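Local coordinates for N-acetylmuramoyl-L-alanine amidase XlyA (Bacillus subtilis, PDB 3RDR), which hydrolyses the bond between N-acetylmuramoyl residues and L-amino acids in cell-wall glycopeptides, this chain being the zinc-dependent catalytic domain of a longer autolysin, at residues T34-A38 / V39-A43; A47-L50 / K51-D54; K107-A110 / N111-L115; N129-P132 / H133-S137. One frame throughout, in Å; residues are numbered along the deposited sequence.

Contact 1 of 4, residues T34-A38 / V39-A43; sequences TANTA and VGADA
N36 and A41 meet side chain to side chain where the loop after strand 28-33 doubles back: the CB methyl of A41 sits 3.5 Å from CG of N36, and the amide's oxygen and nitrogen are almost equally near it, so the methyl touches the whole amide group. The same methyl lies 3.4 Å from the carbonyl oxygen of A38, which also receives the backbone N-H of A41 (A41 N to A38 O, 3.1 Å, 159° at the hydrogen). That bond closes a type II beta turn, A38 to A41. G40 fits its third position: at phi 94° a side chain would clash with the carbonyl oxygen of V39.

With CG of N36 anti to the backbone N (chi1 -168°), OD1 turns toward the chain ahead and accepts from the backbone N of A38 at 3.2 Å, an Asx turn that holds the group flat against A41. Between the two limbs a water ties them together, giving protons to N36 O and A41 O (2.8 Å from the water to A41 O) and accepting from OG1 of T34. Farther out, G40 N bonds to D102, while D42, at the N-cap, bonds through OD2 to the backbone N of A45. The whole is a surface loop, an Asx turn followed by a type II turn, leading from strand 28-33 of the mixed sheet into helix 43-50.

Contact 2 of 4, residues A47-L50 / K51-D54; sequences ARYL and KNPD
In the last turn of helix 43-50 and the residues after it the backbone tightens into i to i+3 bonding, K51 N to R48 O at 3.2 Å and N52 N to Y49 O at 3.0 Å. Both are turn-like bonds: each N-H approaches from well above the carbonyl plane of its acceptor, although the second is fairly straight at the hydrogen (164°). Here the chain of the amidase domain passes from the helix to the loop that leads to strand 61-63.

Two side chains fold back on the last turn. CG of K51, anti to its own carbonyl carbon (chi1 -63°), lies alongside that turn and comes within 3.4 Å of A47 O; beyond it the chain bends at chi3 and leads away, and NZ makes a salt bridge to D10. N52 lies over the same carbonyl that its backbone N uses, with its CB 3.3 Å from Y49 O. The N52 and Y49 side chains cross at about a right angle, with amide and ring planes 77° apart, and the touch is slight, ND2 of N52 to CD1 of Y49 being 4.2 Å. L50 carries the buried side of the turn, its side chain packing on W59 and H71, whereas R48 and Y49 are exposed. Farther along the chain, a water lies 2.9 Å from L50 O and 3.1 Å from N52 O.

Contact 3 of 4, residues K107-A110 / N111-L115; sequences KATA and NAQWL
N111 packs back on K107 one turn earlier in helix 105-122, the long helix of this amidase domain, and regular i to i+4 bonds run through the contact. Q113 N to T109 O measures 2.9 Å, its donor tilted only 20° from the carbonyl plane; at K107 O the donor N111 N stands 46° out of plane.

The close-packed side holds A108, N111 and A112. The alanines rest on I97 of strand 92-97, and L115 continues this buried face onto strands 61-63 and 68-70. CG of N111, anti to its carbonyl carbon (chi1 -68°), lies 3.0 Å from K107 O; the polar end is satisfied elsewhere, since ND2 donates to D64 O.

Toward solvent the contact thins. K107 and A110 are exposed, and CG of K107 comes no nearer than 4.1 Å to ND2 of N111. Between these extremes lies the partly exposed flank of T109 and Q113, whose side chains lie aslant of each other, CG2 of T109 4.0 Å from CD of Q113. The closer touch there is to the backbone: CG of Q113, beside its own backbone N, comes 3.2 Å from T109 O, and from there the chain runs out extended, its NE2 bonding to F152 O.

Contact 4 of 4, residues N129-P132 / H133-S137; sequences NVVP and HKYWS. With ZN (zinc ion), chain B.
V131 faces the two aromatic side chains of the short helix that follows its strand, dividing its methyls between them. Strand 130-132, at the sheet edge beside strand 28-33, is followed at once by the short helical turn 133-137, their axes at 71°, and this strand-helix junction carries a zinc ligand of the amidase site. One branch, CG1, stands over a face of the Y135 ring in a CH-pi contact, 4.3 Å from the centroid and 23° off the normal, displaced toward the rim. The other, CG2, meets W136 at about a right angle to that side chain and touches NE1 at 3.4 Å; with CG1 placed beside the backbone N, CG2 is left between that N and the carbonyl carbon, pointing at the indole.

The two aromatics are also set against each other: CD2 of Y135 lies over the centre of the W136 ring, while CE2 of W136 is in the plane of the Y135 ring, at its edge. NE1 of W136 bonds to OG1 of T30, which ties the indole to the neighbouring strand. P132 crosses Y135 obliquely, its CD 4.0 Å from Y135 CB, and P132 O accepts from Y135 N at 2.9 Å in the first turn, the donor well above the carbonyl plane.

H133 points away from residues 129-132. Its imidazole extends with CG anti to the backbone N (chi1 177°), and it shares the metal with H32 and C141; ND1 of H133 is 2.2 Å from the zinc.

Overall arrangement
The four contacts follow one another in the sequence and lie within the same amidase domain, around its mixed sheet. Only contact 4 supplies a zinc ligand, H133; H32, on strand 28-33, and C141 are the other protein ligands. Contact 1 begins right after that strand, and the N36 side chain is about 12 Å from the zinc, as is that of L50 in contact 2. The A112 side chain of contact 3 lies about 13 Å from it. Contacts 2 and 4 sit on opposite sides of the chain's centre, their centres 24 Å apart. Contacts 3 and 4, on consecutive elements, come within about 8 Å at their nearest atoms without touching.

Contact 1 of 4, residues T34-A38 / V39-A43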
ATOM      1  N   THR A  34      -6.356  -1.655   5.588  1.00 17.62           N
ATOM      2  CA  THR A  34      -7.667  -1.480   4.960  1.00 17.49           C
ATOM      3  C   THR A  34      -8.838  -1.161   5.892  1.00 20.02           C
ATOM      4  O   THR A  34      -9.824  -0.556   5.457  1.00 18.08           O
ATOM      5  CB  THR A  34      -8.066  -2.726   4.150  1.00 14.72           C
ATOM      6  OG1 THR A  34      -8.234  -3.834   5.042  1.00 17.43           O
ATOM      7  CG2 THR A  34      -6.993  -3.069   3.117  1.00 13.75           C
ATOM      8  N   ALA A  35      -8.735  -1.562   7.159  1.00 18.58           N
ATOM      9  CA  ALA A  35      -9.813  -1.349   8.130  1.00 20.28           C
ATOM     10  C   ALA A  35     -11.079  -2.062   7.635  1.00 20.05           C
ATOM     11  O   ALA A  35     -12.209  -1.630   7.890  1.00 20.87           O
ATOM     12  CB  ALA A  35     -10.085   0.154   8.323  1.00 19.20           C
ATOM     13  N   ASN A  36     -10.872  -3.165   6.925  1.00 20.53           N
ATOM     14  CA  ASN A  36     -11.963  -3.966   6.389  1.00 18.33           C
ATOM     15  C   ASN A  36     -11.782  -5.388   6.914  1.00 18.37           C
ATOM     16  O   ASN A  36     -11.029  -6.178   6.339  1.00 16.71           O
ATOM     17  CB  ASN A  36     -11.908  -3.968   4.858  1.00 19.92           C
ATOM     18  CG  ASN A  36     -13.168  -4.533   4.234  1.00 20.80           C
ATOM     19  OD1 ASN A  36     -13.902  -5.291   4.873  1.00 20.76           O
ATOM     20  ND2 ASN A  36     -13.421  -4.181   2.974  1.00 19.63           N
ATOM     21  N   THR A  37     -12.473  -5.716   8.003  1.00 17.45           N
ATOM     22  CA  THR A  37     -12.359  -7.040   8.611  1.00 18.46           C
ATOM     23  C   THR A  37     -13.277  -8.097   7.992  1.00 19.19           C
ATOM     24  O   THR A  37     -13.230  -9.263   8.380  1.00 19.53           O
ATOM     25  CB  THR A  37     -12.664  -6.980  10.125  1.00 19.84           C
ATOM     26  OG1 THR A  37     -13.963  -6.409  10.325  1.00 18.71           O
ATOM     27  CG2 THR A  37     -11.620  -6.134  10.858  1.00 18.38           C
ATOM     28  N   ALA A  38     -14.106  -7.688   7.038  1.00 19.04           N
ATOM     29  CA  ALA A  38     -15.044  -8.602   6.393  1.00 19.75           C
ATOM     30  C   ALA A  38     -14.399  -9.820   5.746  1.00 20.17           C
ATOM     31  O   ALA A  38     -13.361  -9.721   5.091  1.00 19.89           O
ATOM     32  CB  ALA A  38     -15.863  -7.855   5.348  1.00 19.68           C
ATOM     33  N   VAL A  39     -15.030 -10.972   5.936  1.00 20.67           N
ATOM     34  CA  VAL A  39     -14.545 -12.204   5.340  1.00 20.52           C
ATOM     35  C   VAL A  39     -14.532 -11.980   3.828  1.00 22.10           C
ATOM     36  O   VAL A  39     -15.502 -11.472   3.260  1.00 22.83           O
ATOM     37  CB  VAL A  39     -15.475 -13.400   5.697  1.00 20.86           C
ATOM     38  CG1 VAL A  39     -16.891 -13.146   5.180  1.00 16.74           C
ATOM     39  CG2 VAL A  39     -14.909 -14.703   5.119  1.00 18.52           C
ATOM     40  N   GLY A  40     -13.420 -12.323   3.188  1.00 23.71           N
ATOM     41  CA  GLY A  40     -13.315 -12.153   1.750  1.00 24.98           C
ATOM     42  C   GLY A  40     -12.696 -10.848   1.275  1.00 24.73           C
ATOM     43  O   GLY A  40     -12.456 -10.689   0.082  1.00 24.63           O
ATOM     44  N   ALA A  41     -12.435  -9.911   2.184  1.00 23.16           N
ATOM     45  CA  ALA A  41     -11.839  -8.634   1.793  1.00 21.82           C
ATOM     46  C   ALA A  41     -10.323  -8.781   1.662  1.00 21.29           C
ATOM     47  O   ALA A  41      -9.558  -8.153   2.402  1.00 20.75           O
ATOM     48  CB  ALA A  41     -12.180  -7.559   2.820  1.00 20.71           C
ATOM     49  N   ASP A  42      -9.898  -9.607   0.709  1.00 19.95           N
ATOM     50  CA  ASP A  42      -8.482  -9.866   0.490  1.00 20.64           C
ATOM     51  C   ASP A  42      -7.887  -9.046  -0.655  1.00 21.34           C
ATOM     52  O   ASP A  42      -8.540  -8.150  -1.187  1.00 22.67           O
ATOM     53  CB  ASP A  42      -8.263 -11.365   0.254  1.00 20.48           C
ATOM     54  CG  ASP A  42      -8.955 -11.871  -0.998  1.00 20.48           C
ATOM     55  OD1 ASP A  42      -9.069 -13.103  -1.148  1.00 21.35           O
ATOM     56  OD2 ASP A  42      -9.378 -11.047  -1.836  1.00 24.37           O
ATOM     57  N   ALA A  43      -6.648  -9.359  -1.027  1.00 21.23           N
ATOM     58  CA  ALA A  43      -5.945  -8.627  -2.082  1.00 22.79           C
ATOM     59  C   ALA A  43      -6.635  -8.687  -3.441  1.00 22.16           C
ATOM     60  O   ALA A  43      -6.761  -7.673  -4.119  1.00 21.35           O
ATOM     61  CB  ALA A  43      -4.501  -9.132  -2.201  1.00 19.94           C
TER
HETATM   62  O   HOH W   1      -9.234  -6.192   4.324  1.00 16.87           O

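Contact 2 of 4, residues A47-L50 / K51-D54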
ATOM      1  N   ALA A  47      -8.262  -5.671  -5.686  1.00 22.92           N
ATOM      2  CA  ALA A  47      -7.838  -5.471  -7.072  1.00 24.60           C
ATOM      3  C   ALA A  47      -9.058  -5.241  -7.962  1.00 25.28           C
ATOM      4  O   ALA A  47      -9.041  -4.392  -8.854  1.00 23.97           O
ATOM      5  CB  ALA A  47      -7.062  -6.685  -7.562  1.00 21.33           C
ATOM      6  N   ARG A  48     -10.111  -6.013  -7.712  1.00 27.16           N
ATOM      7  CA  ARG A  48     -11.350  -5.908  -8.474  1.00 27.75           C
ATOM      8  C   ARG A  48     -12.047  -4.590  -8.149  1.00 26.72           C
ATOM      9  O   ARG A  48     -12.512  -3.885  -9.046  1.00 25.83           O
ATOM     10  CB  ARG A  48     -12.276  -7.089  -8.149  1.00 30.71           C
ATOM     11  CG  ARG A  48     -13.551  -7.125  -8.984  1.00 37.22           C
ATOM     12  CD  ARG A  48     -14.356  -8.413  -8.789  1.00 43.39           C
ATOM     13  NE  ARG A  48     -14.996  -8.509  -7.474  1.00 49.52           N
ATOM     14  CZ  ARG A  48     -14.431  -9.035  -6.388  1.00 52.66           C
ATOM     15  NH1 ARG A  48     -13.201  -9.528  -6.438  1.00 53.82           N
ATOM     16  NH2 ARG A  48     -15.104  -9.074  -5.243  1.00 53.90           N
ATOM     17  N   TYR A  49     -12.112  -4.252  -6.866  1.00 25.06           N
ATOM     18  CA  TYR A  49     -12.750  -3.010  -6.459  1.00 25.38           C
ATOM     19  C   TYR A  49     -12.106  -1.778  -7.101  1.00 25.23           C
ATOM     20  O   TYR A  49     -12.802  -0.896  -7.615  1.00 25.37           O
ATOM     21  CB  TYR A  49     -12.697  -2.853  -4.941  1.00 27.20           C
ATOM     22  CG  TYR A  49     -13.006  -1.440  -4.495  1.00 28.51           C
ATOM     23  CD1 TYR A  49     -14.313  -0.955  -4.499  1.00 30.77           C
ATOM     24  CD2 TYR A  49     -11.984  -0.567  -4.123  1.00 30.10           C
ATOM     25  CE1 TYR A  49     -14.595   0.369  -4.143  1.00 31.75           C
ATOM     26  CE2 TYR A  49     -12.253   0.757  -3.767  1.00 31.33           C
ATOM     27  CZ  TYR A  49     -13.560   1.217  -3.780  1.00 33.11           C
ATOM     28  OH  TYR A  49     -13.833   2.531  -3.445  1.00 36.15           O
ATOM     29  N   LEU A  50     -10.779  -1.714  -7.064  1.00 23.60           N
ATOM     30  CA  LEU A  50     -10.059  -0.570  -7.614  1.00 24.30           C
ATOM     31  C   LEU A  50     -10.294  -0.312  -9.099  1.00 26.40           C
ATOM     32  O   LEU A  50     -10.072   0.802  -9.579  1.00 26.58           O
ATOM     33  CB  LEU A  50      -8.554  -0.706  -7.330  1.00 21.93           C
ATOM     34  CG  LEU A  50      -8.151  -0.470  -5.864  1.00 22.32           C
ATOM     35  CD1 LEU A  50      -6.664  -0.728  -5.661  1.00 19.36           C
ATOM     36  CD2 LEU A  50      -8.492   0.965  -5.475  1.00 21.27           C
ATOM     37  N   LYS A  51     -10.756  -1.322  -9.826  1.00 28.64           N
ATOM     38  CA  LYS A  51     -11.008  -1.152 -11.249  1.00 33.08           C
ATOM     39  C   LYS A  51     -12.408  -0.637 -11.574  1.00 33.75           C
ATOM     40  O   LYS A  51     -12.745  -0.453 -12.739  1.00 35.71           O
ATOM     41  CB  LYS A  51     -10.713  -2.456 -11.997  1.00 34.43           C
ATOM     42  CG  LYS A  51      -9.244  -2.855 -11.885  1.00 37.52           C
ATOM     43  CD  LYS A  51      -8.768  -3.734 -13.033  1.00 39.80           C
ATOM     44  CE  LYS A  51      -9.382  -5.112 -12.988  1.00 41.97           C
ATOM     45  NZ  LYS A  51      -8.771  -6.012 -14.008  1.00 45.41           N
ATOM     46  N   ASN A  52     -13.219  -0.392 -10.546  1.00 36.26           N
ATOM     47  CA  ASN A  52     -14.561   0.148 -10.757  1.00 36.47           C
ATOM     48  C   ASN A  52     -14.396   1.602 -11.192  1.00 36.38           C
ATOM     49  O   ASN A  52     -13.708   2.376 -10.531  1.00 34.86           O
ATOM     50  CB  ASN A  52     -15.394   0.090  -9.471  1.00 38.58           C
ATOM     51  CG  ASN A  52     -16.162  -1.212  -9.330  1.00 41.24           C
ATOM     52  OD1 ASN A  52     -16.800  -1.668 -10.276  1.00 44.05           O
ATOM     53  ND2 ASN A  52     -16.120  -1.805  -8.140  1.00 40.79           N
ATOM     54  N   PRO A  53     -15.030   1.991 -12.312  1.00 36.70           N
ATOM     55  CA  PRO A  53     -14.964   3.348 -12.867  1.00 36.06           C
ATOM     56  C   PRO A  53     -15.247   4.501 -11.912  1.00 35.47           C
ATOM     57  O   PRO A  53     -14.803   5.623 -12.152  1.00 35.58           O
ATOM     58  CB  PRO A  53     -15.973   3.298 -14.015  1.00 35.83           C
ATOM     59  CG  PRO A  53     -15.855   1.886 -14.485  1.00 38.28           C
ATOM     60  CD  PRO A  53     -15.845   1.119 -13.178  1.00 37.12           C
ATOM     61  N   ASP A  54     -15.981   4.237 -10.838  1.00 34.80           N
ATOM     62  CA  ASP A  54     -16.317   5.299  -9.893  1.00 36.44           C
ATOM     63  C   ASP A  54     -15.386   5.481  -8.694  1.00 33.94           C
ATOM     64  O   ASP A  54     -15.573   6.406  -7.906  1.00 33.36           O
ATOM     65  CB  ASP A  54     -17.757   5.120  -9.403  1.00 40.43           C
ATOM     66  CG  ASP A  54     -18.194   3.671  -9.396  1.00 44.10           C
ATOM     67  OD1 ASP A  54     -17.475   2.840  -8.810  1.00 45.67           O
ATOM     68  OD2 ASP A  54     -19.261   3.366  -9.978  1.00 48.06           O
TER
HETATM   69  O   HOH W   2     -10.883   2.596 -11.766  1.00 28.30           O

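Contact 3 of 4, residues K107-A110 / N111-L115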
ATOM      1  N   LYS A 107       0.633 -12.992   9.284  1.00 30.29           N
ATOM      2  CA  LYS A 107       1.268 -13.453   8.060  1.00 31.56           C
ATOM      3  C   LYS A 107       1.130 -12.442   6.921  1.00 31.04           C
ATOM      4  O   LYS A 107       1.893 -12.479   5.957  1.00 31.24           O
ATOM      5  CB  LYS A 107       0.674 -14.802   7.647  1.00 34.51           C
ATOM      6  CG  LYS A 107       1.318 -15.407   6.416  1.00 40.39           C
ATOM      7  CD  LYS A 107       1.679 -16.876   6.632  1.00 44.27           C
ATOM      8  CE  LYS A 107       0.448 -17.743   6.867  1.00 47.15           C
ATOM      9  NZ  LYS A 107       0.818 -19.176   7.085  1.00 48.41           N
ATOM     10  N   ALA A 108       0.148 -11.551   7.025  1.00 29.66           N
ATOM     11  CA  ALA A 108      -0.047 -10.526   6.005  1.00 27.86           C
ATOM     12  C   ALA A 108       0.998  -9.454   6.277  1.00 26.66           C
ATOM     13  O   ALA A 108       1.551  -8.852   5.361  1.00 25.14           O
ATOM     14  CB  ALA A 108      -1.446  -9.934   6.106  1.00 24.66           C
ATOM     15  N   THR A 109       1.262  -9.227   7.559  1.00 29.09           N
ATOM     16  CA  THR A 109       2.242  -8.241   7.982  1.00 29.66           C
ATOM     17  C   THR A 109       3.634  -8.700   7.570  1.00 31.24           C
ATOM     18  O   THR A 109       4.447  -7.901   7.103  1.00 31.90           O
ATOM     19  CB  THR A 109       2.195  -8.044   9.505  1.00 29.13           C
ATOM     20  OG1 THR A 109       0.949  -7.433   9.864  1.00 25.82           O
ATOM     21  CG2 THR A 109       3.341  -7.158   9.970  1.00 27.49           C
ATOM     22  N   ALA A 110       3.897  -9.992   7.736  1.00 32.10           N
ATOM     23  CA  ALA A 110       5.187 -10.565   7.377  1.00 32.84           C
ATOM     24  C   ALA A 110       5.412 -10.430   5.879  1.00 32.98           C
ATOM     25  O   ALA A 110       6.523 -10.140   5.432  1.00 32.87           O
ATOM     26  CB  ALA A 110       5.240 -12.033   7.779  1.00 33.92           C
ATOM     27  N   ASN A 111       4.355 -10.652   5.102  1.00 32.96           N
ATOM     28  CA  ASN A 111       4.450 -10.541   3.653  1.00 32.79           C
ATOM     29  C   ASN A 111       4.709  -9.095   3.245  1.00 31.63           C
ATOM     30  O   ASN A 111       5.425  -8.833   2.278  1.00 30.91           O
ATOM     31  CB  ASN A 111       3.167 -11.046   2.982  1.00 33.58           C
ATOM     32  CG  ASN A 111       2.976 -12.544   3.138  1.00 36.60           C
ATOM     33  OD1 ASN A 111       3.946 -13.289   3.282  1.00 37.32           O
ATOM     34  ND2 ASN A 111       1.725 -12.994   3.091  1.00 34.65           N
ATOM     35  N   ALA A 112       4.123  -8.160   3.991  1.00 30.57           N
ATOM     36  CA  ALA A 112       4.289  -6.741   3.714  1.00 30.47           C
ATOM     37  C   ALA A 112       5.712  -6.291   4.039  1.00 30.79           C
ATOM     38  O   ALA A 112       6.278  -5.446   3.343  1.00 29.55           O
ATOM     39  CB  ALA A 112       3.287  -5.928   4.519  1.00 29.23           C
ATOM     40  N   GLN A 113       6.284  -6.850   5.102  1.00 30.06           N
ATOM     41  CA  GLN A 113       7.646  -6.502   5.496  1.00 30.03           C
ATOM     42  C   GLN A 113       8.615  -7.018   4.439  1.00 29.67           C
ATOM     43  O   GLN A 113       9.610  -6.364   4.126  1.00 30.83           O
ATOM     44  CB  GLN A 113       7.970  -7.088   6.878  1.00 30.09           C
ATOM     45  CG  GLN A 113       7.164  -6.440   7.994  1.00 28.05           C
ATOM     46  CD  GLN A 113       7.330  -7.125   9.340  1.00 29.74           C
ATOM     47  OE1 GLN A 113       7.170  -8.337   9.453  1.00 30.51           O
ATOM     48  NE2 GLN A 113       7.634  -6.345  10.368  1.00 29.17           N
ATOM     49  N   TRP A 114       8.321  -8.184   3.877  1.00 29.95           N
ATOM     50  CA  TRP A 114       9.169  -8.738   2.830  1.00 30.86           C
ATOM     51  C   TRP A 114       9.114  -7.820   1.608  1.00 30.60           C
ATOM     52  O   TRP A 114      10.141  -7.482   1.021  1.00 31.68           O
ATOM     53  CB  TRP A 114       8.696 -10.135   2.426  1.00 33.55           C
ATOM     54  CG  TRP A 114       9.307 -10.580   1.130  1.00 37.07           C
ATOM     55  CD1 TRP A 114      10.581 -11.033   0.933  1.00 37.19           C
ATOM     56  CD2 TRP A 114       8.699 -10.512  -0.169  1.00 38.97           C
ATOM     57  NE1 TRP A 114      10.807 -11.246  -0.407  1.00 38.96           N
ATOM     58  CE2 TRP A 114       9.669 -10.935  -1.106  1.00 39.44           C
ATOM     59  CE3 TRP A 114       7.432 -10.131  -0.631  1.00 38.64           C
ATOM     60  CZ2 TRP A 114       9.412 -10.987  -2.480  1.00 39.95           C
ATOM     61  CZ3 TRP A 114       7.175 -10.182  -1.998  1.00 39.88           C
ATOM     62  CH2 TRP A 114       8.162 -10.607  -2.906  1.00 41.01           C
ATOM     63  N   LEU A 115       7.902  -7.426   1.228  1.00 29.59           N
ATOM     64  CA  LEU A 115       7.703  -6.538   0.087  1.00 28.40           C
ATOM     65  C   LEU A 115       8.448  -5.221   0.292  1.00 27.49           C
ATOM     66  O   LEU A 115       9.147  -4.747  -0.602  1.00 27.17           O
ATOM     67  CB  LEU A 115       6.209  -6.253  -0.108  1.00 25.32           C
ATOM     68  CG  LEU A 115       5.815  -5.193  -1.145  1.00 25.51           C
ATOM     69  CD1 LEU A 115       6.285  -5.625  -2.528  1.00 23.60           C
ATOM     70  CD2 LEU A 115       4.299  -4.998  -1.137  1.00 23.11           C
TER

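Contact 4 of 4, residues N129-P132 / H133-S137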
ATOM      1  N   ASN A 129      12.578   6.291   5.557  1.00 28.12           N
ATOM      2  CA  ASN A 129      11.559   6.786   4.642  1.00 29.09           C
ATOM      3  C   ASN A 129      10.363   5.852   4.462  1.00 28.08           C
ATOM      4  O   ASN A 129       9.547   6.040   3.562  1.00 26.96           O
ATOM      5  CB  ASN A 129      12.198   7.142   3.295  1.00 31.21           C
ATOM      6  CG  ASN A 129      12.868   8.513   3.319  1.00 34.27           C
ATOM      7  OD1 ASN A 129      13.299   8.986   4.371  1.00 35.46           O
ATOM      8  ND2 ASN A 129      12.962   9.150   2.160  1.00 37.63           N
ATOM      9  N   VAL A 130      10.273   4.833   5.311  1.00 27.34           N
ATOM     10  CA  VAL A 130       9.130   3.926   5.283  1.00 25.77           C
ATOM     11  C   VAL A 130       8.236   4.560   6.338  1.00 26.20           C
ATOM     12  O   VAL A 130       8.533   4.499   7.532  1.00 27.50           O
ATOM     13  CB  VAL A 130       9.506   2.492   5.703  1.00 26.42           C
ATOM     14  CG1 VAL A 130       8.256   1.619   5.753  1.00 23.34           C
ATOM     15  CG2 VAL A 130      10.503   1.908   4.711  1.00 23.10           C
ATOM     16  N   VAL A 131       7.155   5.191   5.897  1.00 24.25           N
ATOM     17  CA  VAL A 131       6.265   5.886   6.814  1.00 23.27           C
ATOM     18  C   VAL A 131       4.814   5.433   6.807  1.00 23.54           C
ATOM     19  O   VAL A 131       4.353   4.769   5.875  1.00 22.85           O
ATOM     20  CB  VAL A 131       6.260   7.400   6.518  1.00 23.27           C
ATOM     21  CG1 VAL A 131       7.669   7.965   6.626  1.00 24.32           C
ATOM     22  CG2 VAL A 131       5.689   7.646   5.127  1.00 21.19           C
ATOM     23  N   PRO A 132       4.072   5.792   7.866  1.00 23.75           N
ATOM     24  CA  PRO A 132       2.659   5.431   7.976  1.00 23.17           C
ATOM     25  C   PRO A 132       1.856   6.528   7.296  1.00 23.83           C
ATOM     26  O   PRO A 132       2.315   7.669   7.204  1.00 23.59           O
ATOM     27  CB  PRO A 132       2.428   5.416   9.482  1.00 21.14           C
ATOM     28  CG  PRO A 132       3.306   6.553   9.943  1.00 23.96           C
ATOM     29  CD  PRO A 132       4.580   6.325   9.146  1.00 23.15           C
ATOM     30  N   HIS A 133       0.669   6.185   6.813  1.00 21.84           N
ATOM     31  CA  HIS A 133      -0.195   7.163   6.174  1.00 21.46           C
ATOM     32  C   HIS A 133      -0.294   8.391   7.079  1.00 23.12           C
ATOM     33  O   HIS A 133      -0.291   9.530   6.609  1.00 23.35           O
ATOM     34  CB  HIS A 133      -1.588   6.558   5.948  1.00 16.47           C
ATOM     35  CG  HIS A 133      -2.582   7.513   5.362  1.00 17.47           C
ATOM     36  ND1 HIS A 133      -3.892   7.164   5.117  1.00 16.13           N
ATOM     37  CD2 HIS A 133      -2.462   8.805   4.971  1.00 18.08           C
ATOM     38  CE1 HIS A 133      -4.535   8.195   4.598  1.00 15.58           C
ATOM     39  NE2 HIS A 133      -3.690   9.204   4.501  1.00 17.82           N
ATOM     40  N   LYS A 134      -0.369   8.148   8.382  1.00 24.90           N
ATOM     41  CA  LYS A 134      -0.499   9.220   9.369  1.00 25.80           C
ATOM     42  C   LYS A 134       0.534  10.332   9.203  1.00 25.76           C
ATOM     43  O   LYS A 134       0.226  11.508   9.390  1.00 25.24           O
ATOM     44  CB  LYS A 134      -0.402   8.638  10.784  1.00 24.93           C
ATOM     45  CG  LYS A 134      -0.630   9.657  11.888  1.00 25.38           C
ATOM     46  CD  LYS A 134      -0.650   8.987  13.258  1.00 26.54           C
ATOM     47  CE  LYS A 134      -0.925   9.993  14.382  1.00 26.79           C
ATOM     48  NZ  LYS A 134      -0.976   9.301  15.705  1.00 28.73           N
ATOM     49  N   TYR A 135       1.756   9.954   8.853  1.00 27.02           N
ATOM     50  CA  TYR A 135       2.838  10.912   8.659  1.00 29.36           C
ATOM     51  C   TYR A 135       2.451  12.050   7.713  1.00 29.61           C
ATOM     52  O   TYR A 135       2.767  13.216   7.966  1.00 29.35           O
ATOM     53  CB  TYR A 135       4.065  10.189   8.106  1.00 31.03           C
ATOM     54  CG  TYR A 135       5.261  11.083   7.876  1.00 33.93           C
ATOM     55  CD1 TYR A 135       5.975  11.619   8.950  1.00 36.39           C
ATOM     56  CD2 TYR A 135       5.688  11.386   6.583  1.00 35.00           C
ATOM     57  CE1 TYR A 135       7.088  12.436   8.739  1.00 37.12           C
ATOM     58  CE2 TYR A 135       6.798  12.197   6.358  1.00 35.89           C
ATOM     59  CZ  TYR A 135       7.492  12.718   7.439  1.00 38.63           C
ATOM     60  OH  TYR A 135       8.596  13.509   7.217  1.00 39.79           O
ATOM     61  N   TRP A 136       1.756  11.707   6.631  1.00 28.58           N
ATOM     62  CA  TRP A 136       1.341  12.687   5.624  1.00 28.32           C
ATOM     63  C   TRP A 136       0.040  13.429   5.923  1.00 29.80           C
ATOM     64  O   TRP A 136      -0.154  14.557   5.469  1.00 30.56           O
ATOM     65  CB  TRP A 136       1.170  12.005   4.260  1.00 25.25           C
ATOM     66  CG  TRP A 136       2.344  11.202   3.796  1.00 23.79           C
ATOM     67  CD1 TRP A 136       2.375   9.855   3.567  1.00 23.51           C
ATOM     68  CD2 TRP A 136       3.648  11.696   3.471  1.00 24.83           C
ATOM     69  NE1 TRP A 136       3.620   9.477   3.113  1.00 21.99           N
ATOM     70  CE2 TRP A 136       4.421  10.589   3.046  1.00 24.38           C
ATOM     71  CE3 TRP A 136       4.240  12.967   3.497  1.00 25.88           C
ATOM     72  CZ2 TRP A 136       5.757  10.716   2.648  1.00 24.29           C
ATOM     73  CZ3 TRP A 136       5.573  13.095   3.099  1.00 25.51           C
ATOM     74  CH2 TRP A 136       6.314  11.973   2.680  1.00 26.47           C
ATOM     75  N   SER A 137      -0.856  12.811   6.683  1.00 31.20           N
ATOM     76  CA  SER A 137      -2.144  13.443   6.932  1.00 32.56           C
ATOM     77  C   SER A 137      -2.628  13.470   8.374  1.00 31.92           C
ATOM     78  O   SER A 137      -3.660  14.066   8.659  1.00 29.75           O
ATOM     79  CB  SER A 137      -3.205  12.745   6.083  1.00 33.90           C
ATOM     80  OG  SER A 137      -3.322  11.389   6.489  1.00 34.15           O
TER
HETATM   81 ZN    ZN B 190      -4.376   4.971   5.008  1.00 33.73          ZN